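Local atomic coordinates of putative peptidyl-arginine deiminase (Chlorobium tepidum, PDB entry 1XKN), a protein that probably hydrolyses guanidino groups as a deiminase acting on agmatine or on arginine in proteins, as in related guanidino-modifying enzymes. Residues 43-48 / 72-77; 16-21 / 288-293; 47-52 / 319-324; 35-40 / 67-72. One frame throughout, in Å; residues are numbered along the deposited sequence.

How the contacts relate
All four contacts gather around strand 15-21 and helix 36-50, which follow each other in the chain. The first segments run from strand 15-21 (contact 2) along helix 36-50 (contacts 4, 1 and 3); the partners follow at 67-77 (4 and 1) and 288-324 (2 and 3). Contacts 1 and 4, centres about 9 Å apart, pair helix 36-50 with helix 60-73. Contact 3, its centre about 11 Å from that of contact 1, and contact 2, its centre about 9 Å from that of contact 3, both reach the sheet 290-291, 295-300 and 321-326. They bring early and late parts of the chain together, consistent with the closed circular arrangement of a pentein-type fold.

Contact 1 (43-48 / 72-77); sequences LAYQLS and ERDPEG
Tyr-45 of helix 36-50 lays its ring beside Arg-73 and Asp-74, where helix 60-73 runs out into a type I turn. The two helices pack as neighbours on strands 15-21, 52-57 and 83-87 of this alpha/beta fold. Swung out with CG anti to the backbone N (chi1 169°), the tyrosine presents one ring face to the carbonyl O of Arg-73, which sits off-centre near the rim, 3.7 Å from CE1. Nearer the helix, CB of Tyr-45 meets CB of Arg-73 at 3.8 Å. The arginine then bends at chi2 (-70°) and leads its guanidinium away to the carbonyl of Ala-38. Asp-74 crosses the tyrosine at about a right angle, its CB 4.0 Å from CD1 of Tyr-45 and its carboxylate turned 73° from the ring; the two oxygens accept the backbone N-H groups of Lys-78 and Tyr-79. Polar links across the contact run through water. One molecule joins Tyr-45 OH to Arg-73 O, donating to the carbonyl at 2.7 Å. A second donates both to Ser-48 OG and to Asp-74 OD2, 2.9 Å from each, while Ser-48 OG gives its own proton to Tyr-45 O at 2.7 Å.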
loop_
_atom_site.group_PDB
_atom_site.type_symbol
_atom_site.label_atom_id
_atom_site.label_comp_id
_atom_site.label_asym_id
_atom_site.label_seq_id
_atom_site.Cartn_x
_atom_site.Cartn_y
_atom_site.Cartn_z
ATOM N N LEU A 43 1.974 -7.764 -12.696
ATOM C CA LEU A 43 1.082 -7.214 -11.686
ATOM C C LEU A 43 -0.169 -6.625 -12.330
ATOM O O LEU A 43 -1.289 -6.897 -11.895
ATOM C CB LEU A 43 1.812 -6.136 -10.883
ATOM C CG LEU A 43 0.979 -5.244 -9.961
ATOM C CD1 LEU A 43 0.236 -6.084 -8.938
ATOM C CD2 LEU A 43 1.902 -4.247 -9.270
ATOM N N ALA A 44 0.025 -5.818 -13.368
ATOM C CA ALA A 44 -1.096 -5.201 -14.065
ATOM C C ALA A 44 -2.010 -6.272 -14.646
ATOM O O ALA A 44 -3.234 -6.149 -14.587
ATOM C CB ALA A 44 -0.588 -4.281 -15.170
ATOM N N TYR A 45 -1.418 -7.331 -15.194
ATOM C CA TYR A 45 -2.203 -8.417 -15.765
ATOM C C TYR A 45 -3.058 -9.082 -14.695
ATOM O O TYR A 45 -4.266 -9.243 -14.870
ATOM C CB TYR A 45 -1.302 -9.469 -16.414
ATOM C CG TYR A 45 -2.050 -10.728 -16.790
ATOM C CD1 TYR A 45 -3.012 -10.718 -17.802
ATOM C CD2 TYR A 45 -1.824 -11.924 -16.108
ATOM C CE1 TYR A 45 -3.732 -11.871 -18.121
ATOM C CE2 TYR A 45 -2.538 -13.077 -16.420
ATOM C CZ TYR A 45 -3.488 -13.043 -17.426
ATOM O OH TYR A 45 -4.196 -14.181 -17.735
ATOM N N GLN A 46 -2.435 -9.476 -13.587
ATOM C CA GLN A 46 -3.188 -10.114 -12.512
ATOM C C GLN A 46 -4.312 -9.193 -12.043
ATOM O O GLN A 46 -5.433 -9.641 -11.814
ATOM C CB GLN A 46 -2.269 -10.464 -11.335
ATOM C CG GLN A 46 -1.375 -11.672 -11.569
ATOM C CD GLN A 46 -2.155 -12.917 -11.964
ATOM O OE1 GLN A 46 -3.243 -13.169 -11.453
ATOM N NE2 GLN A 46 -1.591 -13.707 -12.870
ATOM N N LEU A 47 -4.019 -7.904 -11.904
ATOM C CA LEU A 47 -5.037 -6.959 -11.468
ATOM C C LEU A 47 -6.169 -6.830 -12.480
ATOM O O LEU A 47 -7.334 -6.690 -12.099
ATOM C CB LEU A 47 -4.423 -5.582 -11.219
ATOM C CG LEU A 47 -3.483 -5.473 -10.019
ATOM C CD1 LEU A 47 -2.790 -4.124 -10.042
ATOM C CD2 LEU A 47 -4.261 -5.661 -8.727
ATOM N N SER A 48 -5.832 -6.887 -13.767
ATOM C CA SER A 48 -6.849 -6.751 -14.809
ATOM C C SER A 48 -7.828 -7.924 -14.831
ATOM O O SER A 48 -8.888 -7.837 -15.442
ATOM C CB SER A 48 -6.196 -6.578 -16.192
ATOM O OG SER A 48 -5.563 -7.760 -16.643
ATOM N N GLU A 72 2.508 -9.771 -23.716
ATOM C CA GLU A 72 3.180 -11.042 -23.457
ATOM C C GLU A 72 2.432 -11.799 -22.367
ATOM O O GLU A 72 2.484 -13.029 -22.299
ATOM C CB GLU A 72 4.630 -10.822 -23.011
ATOM C CG GLU A 72 5.501 -10.104 -24.025
ATOM C CD GLU A 72 6.976 -10.362 -23.801
ATOM O OE1 GLU A 72 7.411 -11.519 -23.989
ATOM O OE2 GLU A 72 7.704 -9.414 -23.436
ATOM N N ARG A 73 1.738 -11.055 -21.512
ATOM C CA ARG A 73 0.973 -11.652 -20.422
ATOM C C ARG A 73 -0.446 -11.954 -20.896
ATOM O O ARG A 73 -1.070 -12.921 -20.453
ATOM C CB ARG A 73 0.908 -10.689 -19.232
ATOM C CG ARG A 73 2.256 -10.183 -18.742
ATOM C CD ARG A 73 3.068 -11.276 -18.073
ATOM N NE ARG A 73 4.318 -10.749 -17.530
ATOM C CZ ARG A 73 5.151 -11.441 -16.756
ATOM N NH1 ARG A 73 4.870 -12.694 -16.427
ATOM N NH2 ARG A 73 6.264 -10.874 -16.309
ATOM N N ASP A 74 -0.945 -11.118 -21.804
ATOM C CA ASP A 74 -2.297 -11.249 -22.342
ATOM C C ASP A 74 -2.224 -11.092 -23.863
ATOM O O ASP A 74 -2.619 -10.062 -24.410
ATOM C CB ASP A 74 -3.177 -10.144 -21.748
ATOM C CG ASP A 74 -4.661 -10.417 -21.901
ATOM O OD1 ASP A 74 -5.042 -11.298 -22.703
ATOM O OD2 ASP A 74 -5.450 -9.732 -21.216
ATOM N N PRO A 75 -1.726 -12.123 -24.568
ATOM C CA PRO A 75 -1.585 -12.110 -26.028
ATOM C C PRO A 75 -2.839 -11.751 -26.820
ATOM O O PRO A 75 -2.753 -11.108 -27.867
ATOM C CB PRO A 75 -1.083 -13.520 -26.338
ATOM C CG PRO A 75 -1.683 -14.340 -25.238
ATOM C CD PRO A 75 -1.448 -13.467 -24.032
ATOM N N GLU A 76 -3.999 -12.156 -26.320
ATOM C CA GLU A 76 -5.252 -11.871 -27.010
ATOM C C GLU A 76 -5.938 -10.604 -26.506
ATOM O O GLU A 76 -6.947 -10.172 -27.064
ATOM C CB GLU A 76 -6.204 -13.060 -26.869
ATOM C CG GLU A 76 -5.597 -14.393 -27.293
ATOM C CD GLU A 76 -5.016 -14.355 -28.693
ATOM O OE1 GLU A 76 -5.773 -14.069 -29.647
ATOM O OE2 GLU A 76 -3.801 -14.611 -28.842
ATOM N N GLY A 77 -5.390 -10.009 -25.451
ATOM C CA GLY A 77 -5.977 -8.799 -24.904
ATOM C C GLY A 77 -7.348 -9.029 -24.294
ATOM O O GLY A 77 -8.233 -8.182 -24.398
HETATM O O HOH W 1 -3.212 -14.602 -20.445
HETATM O O HOH W 2 -4.456 -7.773 -19.364
#

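Contact 2 (16-21 / 288-293)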
loop_
_atom_site.group_PDB
_atom_site.type_symbol
_atom_site.label_atom_id
_atom_site.label_comp_id
_atom_site.label_asym_id
_atom_site.label_seq_id
_atom_site.Cartn_x
_atom_site.Cartn_y
_atom_site.Cartn_z
ATOM N N ALA A 16 -13.175 0.115 -7.360
ATOM C CA ALA A 16 -13.619 0.588 -8.657
ATOM C C ALA A 16 -12.435 0.290 -9.573
ATOM O O ALA A 16 -12.604 -0.027 -10.751
ATOM C CB ALA A 16 -13.892 2.091 -8.614
ATOM N N SER A 17 -11.231 0.393 -9.012
ATOM C CA SER A 17 -9.999 0.140 -9.761
ATOM C C SER A 17 -8.803 0.060 -8.823
ATOM O O SER A 17 -8.936 0.194 -7.607
ATOM C CB SER A 17 -9.730 1.289 -10.734
ATOM O OG SER A 17 -9.171 2.403 -10.043
ATOM N N THR A 18 -7.635 -0.168 -9.416
ATOM C CA THR A 18 -6.372 -0.179 -8.690
ATOM C C THR A 18 -5.467 0.728 -9.509
ATOM O O THR A 18 -5.462 0.661 -10.741
ATOM C CB THR A 18 -5.708 -1.567 -8.625
ATOM O OG1 THR A 18 -6.501 -2.450 -7.822
ATOM C CG2 THR A 18 -4.311 -1.451 -8.000
ATOM N N TRP A 19 -4.725 1.587 -8.822
ATOM C CA TRP A 19 -3.808 2.501 -9.486
ATOM C C TRP A 19 -2.361 2.050 -9.397
ATOM O O TRP A 19 -1.940 1.453 -8.405
ATOM C CB TRP A 19 -3.916 3.903 -8.892
ATOM C CG TRP A 19 -5.119 4.639 -9.361
ATOM C CD1 TRP A 19 -6.396 4.497 -8.909
ATOM C CD2 TRP A 19 -5.173 5.588 -10.433
ATOM N NE1 TRP A 19 -7.247 5.297 -9.637
ATOM C CE2 TRP A 19 -6.520 5.976 -10.580
ATOM C CE3 TRP A 19 -4.211 6.142 -11.290
ATOM C CZ2 TRP A 19 -6.935 6.897 -11.546
ATOM C CZ3 TRP A 19 -4.623 7.060 -12.254
ATOM C CH2 TRP A 19 -5.976 7.424 -12.372
ATOM N N LEU A 20 -1.609 2.357 -10.449
ATOM C CA LEU A 20 -0.194 2.033 -10.549
ATOM C C LEU A 20 0.515 3.202 -11.215
ATOM O O LEU A 20 -0.097 3.960 -11.970
ATOM C CB LEU A 20 0.020 0.797 -11.426
ATOM C CG LEU A 20 -0.639 -0.525 -11.043
ATOM C CD1 LEU A 20 -0.383 -1.545 -12.146
ATOM C CD2 LEU A 20 -0.078 -1.012 -9.718
ATOM N N SER A 21 1.804 3.342 -10.929
ATOM C CA SER A 21 2.634 4.375 -11.539
ATOM C C SER A 21 3.735 3.578 -12.229
ATOM O O SER A 21 4.642 3.068 -11.573
ATOM C CB SER A 21 3.229 5.312 -10.480
ATOM O OG SER A 21 2.243 6.163 -9.919
ATOM N N ASN A 288 3.669 -7.236 2.559
ATOM C CA ASN A 288 3.502 -6.224 1.527
ATOM C C ASN A 288 2.664 -6.764 0.366
ATOM O O ASN A 288 3.016 -6.603 -0.803
ATOM C CB ASN A 288 4.877 -5.748 1.032
ATOM C CG ASN A 288 4.856 -4.303 0.553
ATOM O OD1 ASN A 288 4.639 -3.374 1.338
ATOM N ND2 ASN A 288 5.071 -4.109 -0.739
ATOM N N PHE A 289 1.548 -7.397 0.711
ATOM C CA PHE A 289 0.622 -7.959 -0.267
ATOM C C PHE A 289 -0.455 -6.924 -0.578
ATOM O O PHE A 289 -0.597 -5.928 0.133
ATOM C CB PHE A 289 -0.034 -9.236 0.288
ATOM C CG PHE A 289 -0.855 -9.019 1.542
ATOM C CD1 PHE A 289 -2.156 -8.526 1.470
ATOM C CD2 PHE A 289 -0.319 -9.302 2.795
ATOM C CE1 PHE A 289 -2.911 -8.321 2.627
ATOM C CE2 PHE A 289 -1.062 -9.102 3.959
ATOM C CZ PHE A 289 -2.362 -8.608 3.877
ATOM N N TYR A 290 -1.209 -7.151 -1.649
ATOM C CA TYR A 290 -2.278 -6.232 -2.016
ATOM C C TYR A 290 -3.586 -6.994 -2.165
ATOM O O TYR A 290 -3.634 -8.039 -2.821
ATOM C CB TYR A 290 -1.952 -5.519 -3.333
ATOM C CG TYR A 290 -3.073 -4.623 -3.820
ATOM C CD1 TYR A 290 -3.484 -3.516 -3.072
ATOM C CD2 TYR A 290 -3.723 -4.879 -5.025
ATOM C CE1 TYR A 290 -4.512 -2.685 -3.515
ATOM C CE2 TYR A 290 -4.758 -4.053 -5.479
ATOM C CZ TYR A 290 -5.143 -2.962 -4.722
ATOM O OH TYR A 290 -6.156 -2.148 -5.174
ATOM N N ILE A 291 -4.646 -6.474 -1.552
ATOM C CA ILE A 291 -5.957 -7.105 -1.640
ATOM C C ILE A 291 -6.728 -6.466 -2.794
ATOM O O ILE A 291 -6.960 -5.259 -2.787
ATOM C CB ILE A 291 -6.784 -6.890 -0.347
ATOM C CG1 ILE A 291 -6.005 -7.381 0.875
ATOM C CG2 ILE A 291 -8.114 -7.634 -0.459
ATOM C CD1 ILE A 291 -6.544 -6.824 2.191
ATOM N N ALA A 292 -7.097 -7.268 -3.790
ATOM C CA ALA A 292 -7.875 -6.786 -4.932
ATOM C C ALA A 292 -9.272 -7.389 -4.803
ATOM O O ALA A 292 -9.531 -8.138 -3.864
ATOM C CB ALA A 292 -7.222 -7.221 -6.240
ATOM N N ASN A 293 -10.170 -7.086 -5.737
ATOM C CA ASN A 293 -11.528 -7.616 -5.652
ATOM C C ASN A 293 -11.631 -9.138 -5.686
ATOM O O ASN A 293 -12.290 -9.736 -4.839
ATOM C CB ASN A 293 -12.408 -7.028 -6.763
ATOM C CG ASN A 293 -12.740 -5.566 -6.540
ATOM O OD1 ASN A 293 -12.436 -4.995 -5.489
ATOM N ND2 ASN A 293 -13.380 -4.950 -7.529
#
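Tyr-290 and Thr-18 approach from opposite directions and meet through their hydroxyls in the protein interior. Tyr-290 OH donates to Thr-18 OG1 at 2.7 Å, with OG1 near the plane of the ring, and so ties strand 15-21 to strand 290-291 of a separate sheet. The threonine rotamer (chi1 -67°) also turns the methyl to the tyrosine, CG2 of Thr-18 lying 3.4 Å from Tyr-290 OH. Glu-51 OE1 is also hydrogen-bonded to this OG1, which probably helps to fix its rotation. Away from this hydroxyl pair the segments stand apart: the closest CA atoms, of Thr-18 and Ala-292, are 7.7 Å from each other, and at the partly exposed end Asn-293 OD1 accepts the backbone N-H of His-15. Strand 15-21 lies in its own sheet between strand 52-57 and strand 342-345, the latter joined through a classic beta bulge in which Ala-16 and Ser-17 face Glu-344. Leu-47 of helix 36-50 packs on both Thr-18 and Tyr-290, while Arg-96 of helix 95-98 touches the tyrosine.

Contact 3 (47-52 / 319-324); sequences LSRSET and KREVVG
A bend at chi3 (59°) turns the guanidinium of Arg-49 toward Glu-321, whose CG stands anti to the backbone N (chi1 -175°) and whose chain continues extended to the carboxylate. The two side chains cross at about a right angle, and their flat groups are nearly perpendicular, at 88°. One oxygen does all the touching: Glu-321 OE2 lies at the guanidinium edge, 3.3 Å from Arg-49 NH2, which it receives on its syn lone pair, and 3.4 Å from Arg-49 NH1, a weak bond. This is a long, single-oxygen salt bridge rather than the flat pairing of two oxygens with two nitrogens, and because Arg-49 also touches a crystal neighbour, its pose may partly reflect the lattice. The stronger partner of NH1 is Gln-46 OE1, one turn back. Glu-321 begins strand 321-326, an outer strand of the small sheet completed by 295-300 and 290-291, so the bridge links that sheet to the crossover helix of the sheet beside it. Val-323 brings CG2 to 4.4 Å from Arg-49 NH1, near the guanidinium plane. Leu-47 O accepts from both Ser-50 N and Glu-51 N. Ser-50 OG donates at 2.8 Å to Glu-51 OE2, meeting it on the anti side and somewhat out of the carboxylate plane; the same oxygen accepts from Asn-293 N.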
loop_
_atom_site.group_PDB
_atom_site.type_symbol
_atom_site.label_atom_id
_atom_site.label_comp_id
_atom_site.label_asym_id
_atom_site.label_seq_id
_atom_site.Cartn_x
_atom_site.Cartn_y
_atom_site.Cartn_z
ATOM N N LEU A 47 -4.019 -7.904 -11.904
ATOM C CA LEU A 47 -5.037 -6.959 -11.468
ATOM C C LEU A 47 -6.169 -6.830 -12.480
ATOM O O LEU A 47 -7.334 -6.690 -12.099
ATOM C CB LEU A 47 -4.423 -5.582 -11.219
ATOM C CG LEU A 47 -3.483 -5.473 -10.019
ATOM C CD1 LEU A 47 -2.790 -4.124 -10.042
ATOM C CD2 LEU A 47 -4.261 -5.661 -8.727
ATOM N N SER A 48 -5.832 -6.887 -13.767
ATOM C CA SER A 48 -6.849 -6.751 -14.809
ATOM C C SER A 48 -7.828 -7.924 -14.831
ATOM O O SER A 48 -8.888 -7.837 -15.442
ATOM C CB SER A 48 -6.196 -6.578 -16.192
ATOM O OG SER A 48 -5.563 -7.760 -16.643
ATOM N N ARG A 49 -7.474 -9.016 -14.163
ATOM C CA ARG A 49 -8.355 -10.175 -14.101
ATOM C C ARG A 49 -9.471 -9.883 -13.104
ATOM O O ARG A 49 -10.563 -10.453 -13.177
ATOM C CB ARG A 49 -7.582 -11.407 -13.625
ATOM C CG ARG A 49 -6.481 -11.872 -14.557
ATOM C CD ARG A 49 -5.751 -13.053 -13.941
ATOM N NE ARG A 49 -6.667 -14.160 -13.674
ATOM C CZ ARG A 49 -6.572 -14.974 -12.628
ATOM N NH1 ARG A 49 -5.599 -14.805 -11.741
ATOM N NH2 ARG A 49 -7.449 -15.957 -12.466
ATOM N N SER A 50 -9.185 -8.965 -12.187
ATOM C CA SER A 50 -10.102 -8.605 -11.116
ATOM C C SER A 50 -10.884 -7.307 -11.279
ATOM O O SER A 50 -12.074 -7.245 -10.960
ATOM C CB SER A 50 -9.311 -8.538 -9.804
ATOM O OG SER A 50 -10.080 -7.987 -8.752
ATOM N N GLU A 51 -10.219 -6.271 -11.776
ATOM C CA GLU A 51 -10.868 -4.978 -11.899
ATOM C C GLU A 51 -10.117 -4.063 -12.856
ATOM O O GLU A 51 -9.126 -4.461 -13.476
ATOM C CB GLU A 51 -10.932 -4.327 -10.509
ATOM C CG GLU A 51 -9.545 -3.976 -9.937
ATOM C CD GLU A 51 -9.399 -4.266 -8.450
ATOM O OE1 GLU A 51 -8.822 -3.421 -7.729
ATOM O OE2 GLU A 51 -9.835 -5.348 -7.997
ATOM N N THR A 52 -10.608 -2.833 -12.969
ATOM C CA THR A 52 -9.996 -1.818 -13.816
ATOM C C THR A 52 -8.629 -1.470 -13.242
ATOM O O THR A 52 -8.452 -1.414 -12.020
ATOM C CB THR A 52 -10.849 -0.535 -13.840
ATOM O OG1 THR A 52 -12.148 -0.833 -14.369
ATOM C CG2 THR A 52 -10.184 0.533 -14.696
ATOM N N LYS A 319 -12.574 -16.202 -0.034
ATOM C CA LYS A 319 -13.400 -15.867 -1.190
ATOM C C LYS A 319 -12.594 -15.327 -2.371
ATOM O O LYS A 319 -13.150 -15.054 -3.436
ATOM C CB LYS A 319 -14.472 -14.851 -0.772
ATOM C CG LYS A 319 -15.509 -15.418 0.196
ATOM C CD LYS A 319 -16.418 -14.343 0.790
ATOM C CE LYS A 319 -15.678 -13.481 1.807
ATOM N NZ LYS A 319 -16.583 -12.550 2.549
ATOM N N ARG A 320 -11.283 -15.193 -2.190
ATOM C CA ARG A 320 -10.415 -14.672 -3.241
ATOM C C ARG A 320 -9.345 -15.684 -3.642
ATOM O O ARG A 320 -9.122 -16.672 -2.944
ATOM C CB ARG A 320 -9.719 -13.394 -2.760
ATOM C CG ARG A 320 -10.635 -12.207 -2.482
ATOM C CD ARG A 320 -9.809 -11.058 -1.925
ATOM N NE ARG A 320 -10.476 -9.759 -1.966
ATOM C CZ ARG A 320 -11.316 -9.308 -1.040
ATOM N NH1 ARG A 320 -11.857 -8.108 -1.175
ATOM N NH2 ARG A 320 -11.617 -10.052 0.018
ATOM N N GLU A 321 -8.692 -15.450 -4.777
ATOM C CA GLU A 321 -7.619 -16.343 -5.200
ATOM C C GLU A 321 -6.293 -15.687 -4.831
ATOM O O GLU A 321 -5.972 -14.609 -5.335
ATOM C CB GLU A 321 -7.647 -16.591 -6.710
ATOM C CG GLU A 321 -6.603 -17.619 -7.142
ATOM C CD GLU A 321 -6.332 -17.618 -8.631
ATOM O OE1 GLU A 321 -5.515 -18.453 -9.079
ATOM O OE2 GLU A 321 -6.923 -16.785 -9.350
ATOM N N VAL A 322 -5.526 -16.328 -3.956
ATOM C CA VAL A 322 -4.236 -15.779 -3.544
ATOM C C VAL A 322 -3.161 -16.192 -4.544
ATOM O O VAL A 322 -2.860 -17.377 -4.695
ATOM C CB VAL A 322 -3.847 -16.255 -2.126
ATOM C CG1 VAL A 322 -2.493 -15.669 -1.735
ATOM C CG2 VAL A 322 -4.913 -15.826 -1.128
ATOM N N VAL A 323 -2.589 -15.202 -5.224
ATOM C CA VAL A 323 -1.570 -15.434 -6.247
ATOM C C VAL A 323 -0.231 -14.791 -5.916
ATOM O O VAL A 323 -0.174 -13.632 -5.509
ATOM C CB VAL A 323 -2.041 -14.877 -7.611
ATOM C CG1 VAL A 323 -0.957 -15.054 -8.660
ATOM C CG2 VAL A 323 -3.317 -15.572 -8.038
ATOM N N GLY A 324 0.844 -15.547 -6.105
ATOM C CA GLY A 324 2.163 -15.016 -5.838
ATOM C C GLY A 324 2.768 -14.364 -7.067
ATOM O O GLY A 324 2.481 -14.754 -8.201
#

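Contact 4 (35-40 / 67-72); sequences PVPAVF and RELLKE
This is a small apolar helix-to-helix contact near the protein surface, made where the first turns of helix 36-50 pass the later part of helix 60-73, with Leu-69 meeting Pro-37 and Ala-38. Leu-69 reaches across to helix 36-50. Its CG stands anti to the carbonyl carbon (chi1 -73°), and of its two methyls it is CD1 that does the touching, 3.5 Å from Pro-37 CB and 3.9 Å from the carbonyl carbon of Pro-37. The same methyl comes within 4.3 Å of the backbone N of Ala-38, so beyond the proline ring it also borders the main chain. The CA atoms of Ala-38 and Leu-69 are 6.3 Å apart, a close approach consistent with the small side chain of Ala-38. Placed in the first turn, Pro-37 costs the helix no backbone bond, and the regular pattern is taken up at once by Phe-40 N, which donates to Val-36 O. No hydrogen bond crosses between the two segments. Leu-69 also touches Ala-41, one turn further along helix 36-50, while Leu-70 turns inward onto Ala-44 and onto Ile-83 and Phe-85 of strand 83-87. Neighbouring helices packed side by side against parallel strands 15-21, 52-57 and 83-87 are what two consecutive beta-alpha-beta crossovers produce, here within a pentein-type alpha/beta fold.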
loop_
_atom_site.group_PDB
_atom_site.type_symbol
_atom_site.label_atom_id
_atom_site.label_comp_id
_atom_site.label_asym_id
_atom_site.label_seq_id
_atom_site.Cartn_x
_atom_site.Cartn_y
_atom_site.Cartn_z
ATOM N N PRO A 35 14.695 -5.923 -15.486
ATOM C CA PRO A 35 13.639 -6.872 -15.108
ATOM C C PRO A 35 12.374 -6.238 -14.523
ATOM O O PRO A 35 11.305 -6.847 -14.536
ATOM C CB PRO A 35 14.326 -7.769 -14.074
ATOM C CG PRO A 35 15.785 -7.642 -14.400
ATOM C CD PRO A 35 15.922 -6.180 -14.713
ATOM N N VAL A 36 12.499 -5.015 -14.021
ATOM C CA VAL A 36 11.381 -4.328 -13.371
ATOM C C VAL A 36 10.094 -4.137 -14.178
ATOM O O VAL A 36 9.008 -4.465 -13.698
ATOM C CB VAL A 36 11.849 -2.967 -12.809
ATOM C CG1 VAL A 36 10.713 -2.284 -12.061
ATOM C CG2 VAL A 36 13.033 -3.189 -11.875
ATOM N N PRO A 37 10.188 -3.597 -15.404
ATOM C CA PRO A 37 8.980 -3.397 -16.213
ATOM C C PRO A 37 8.132 -4.664 -16.365
ATOM O O PRO A 37 6.904 -4.605 -16.309
ATOM C CB PRO A 37 9.533 -2.895 -17.548
ATOM C CG PRO A 37 10.937 -3.456 -17.573
ATOM C CD PRO A 37 11.389 -3.218 -16.164
ATOM N N ALA A 38 8.789 -5.805 -16.546
ATOM C CA ALA A 38 8.069 -7.066 -16.702
ATOM C C ALA A 38 7.278 -7.416 -15.444
ATOM O O ALA A 38 6.195 -7.996 -15.530
ATOM C CB ALA A 38 9.040 -8.196 -17.044
ATOM N N VAL A 39 7.812 -7.066 -14.277
ATOM C CA VAL A 39 7.117 -7.357 -13.027
ATOM C C VAL A 39 5.840 -6.526 -12.956
ATOM O O VAL A 39 4.792 -7.016 -12.530
ATOM C CB VAL A 39 7.998 -7.055 -11.795
ATOM C CG1 VAL A 39 7.270 -7.471 -10.518
ATOM C CG2 VAL A 39 9.316 -7.801 -11.907
ATOM N N PHE A 40 5.923 -5.269 -13.379
ATOM C CA PHE A 40 4.742 -4.422 -13.373
ATOM C C PHE A 40 3.707 -4.939 -14.366
ATOM O O PHE A 40 2.503 -4.839 -14.123
ATOM C CB PHE A 40 5.110 -2.968 -13.684
ATOM C CG PHE A 40 5.610 -2.207 -12.489
ATOM C CD1 PHE A 40 6.904 -2.389 -12.016
ATOM C CD2 PHE A 40 4.770 -1.327 -11.816
ATOM C CE1 PHE A 40 7.355 -1.704 -10.884
ATOM C CE2 PHE A 40 5.211 -0.638 -10.685
ATOM C CZ PHE A 40 6.504 -0.828 -10.220
ATOM N N ARG A 67 2.141 -1.505 -22.987
ATOM C CA ARG A 67 1.216 -2.335 -23.753
ATOM C C ARG A 67 1.920 -3.539 -24.368
ATOM O O ARG A 67 1.342 -4.622 -24.455
ATOM C CB ARG A 67 0.530 -1.512 -24.848
ATOM C CG ARG A 67 -0.537 -0.559 -24.333
ATOM C CD ARG A 67 -1.194 0.207 -25.471
ATOM N NE ARG A 67 -2.216 1.134 -24.993
ATOM C CZ ARG A 67 -3.412 0.766 -24.544
ATOM N NH1 ARG A 67 -3.744 -0.517 -24.515
ATOM N NH2 ARG A 67 -4.273 1.680 -24.116
ATOM N N GLU A 68 3.169 -3.364 -24.785
ATOM C CA GLU A 68 3.904 -4.475 -25.381
ATOM C C GLU A 68 4.150 -5.573 -24.349
ATOM O O GLU A 68 3.910 -6.751 -24.615
ATOM C CB GLU A 68 5.238 -3.994 -25.956
ATOM C CG GLU A 68 6.085 -5.107 -26.551
ATOM C CD GLU A 68 5.417 -5.791 -27.731
ATOM O OE1 GLU A 68 5.905 -6.864 -28.146
ATOM O OE2 GLU A 68 4.413 -5.259 -28.252
ATOM N N LEU A 69 4.628 -5.184 -23.172
ATOM C CA LEU A 69 4.895 -6.140 -22.106
ATOM C C LEU A 69 3.605 -6.821 -21.663
ATOM O O LEU A 69 3.594 -8.009 -21.347
ATOM C CB LEU A 69 5.564 -5.437 -20.919
ATOM C CG LEU A 69 7.026 -5.037 -21.141
ATOM C CD1 LEU A 69 7.431 -3.955 -20.156
ATOM C CD2 LEU A 69 7.919 -6.265 -20.998
ATOM N N LEU A 70 2.510 -6.068 -21.648
ATOM C CA LEU A 70 1.225 -6.627 -21.252
ATOM C C LEU A 70 0.741 -7.637 -22.284
ATOM O O LEU A 70 0.029 -8.580 -21.950
ATOM C CB LEU A 70 0.190 -5.512 -21.082
ATOM C CG LEU A 70 0.322 -4.716 -19.780
ATOM C CD1 LEU A 70 -0.559 -3.478 -19.824
ATOM C CD2 LEU A 70 -0.060 -5.608 -18.605
ATOM N N LYS A 71 1.140 -7.442 -23.538
ATOM C CA LYS A 71 0.737 -8.346 -24.605
ATOM C C LYS A 71 1.374 -9.726 -24.412
ATOM O O LYS A 71 0.847 -10.731 -24.888
ATOM C CB LYS A 71 1.127 -7.763 -25.967
ATOM C CG LYS A 71 0.564 -8.523 -27.156
ATOM C CD LYS A 71 0.902 -7.822 -28.462
ATOM C CE LYS A 71 0.350 -8.583 -29.654
ATOM N NZ LYS A 71 -1.132 -8.731 -29.577
ATOM N N GLU A 72 2.508 -9.771 -23.716
ATOM C CA GLU A 72 3.180 -11.042 -23.457
ATOM C C GLU A 72 2.432 -11.799 -22.367
ATOM O O GLU A 72 2.484 -13.029 -22.299
ATOM C CB GLU A 72 4.630 -10.822 -23.011
ATOM C CG GLU A 72 5.501 -10.104 -24.025
ATOM C CD GLU A 72 6.976 -10.362 -23.801
ATOM O OE1 GLU A 72 7.411 -11.519 -23.989
ATOM O OE2 GLU A 72 7.704 -9.414 -23.436
#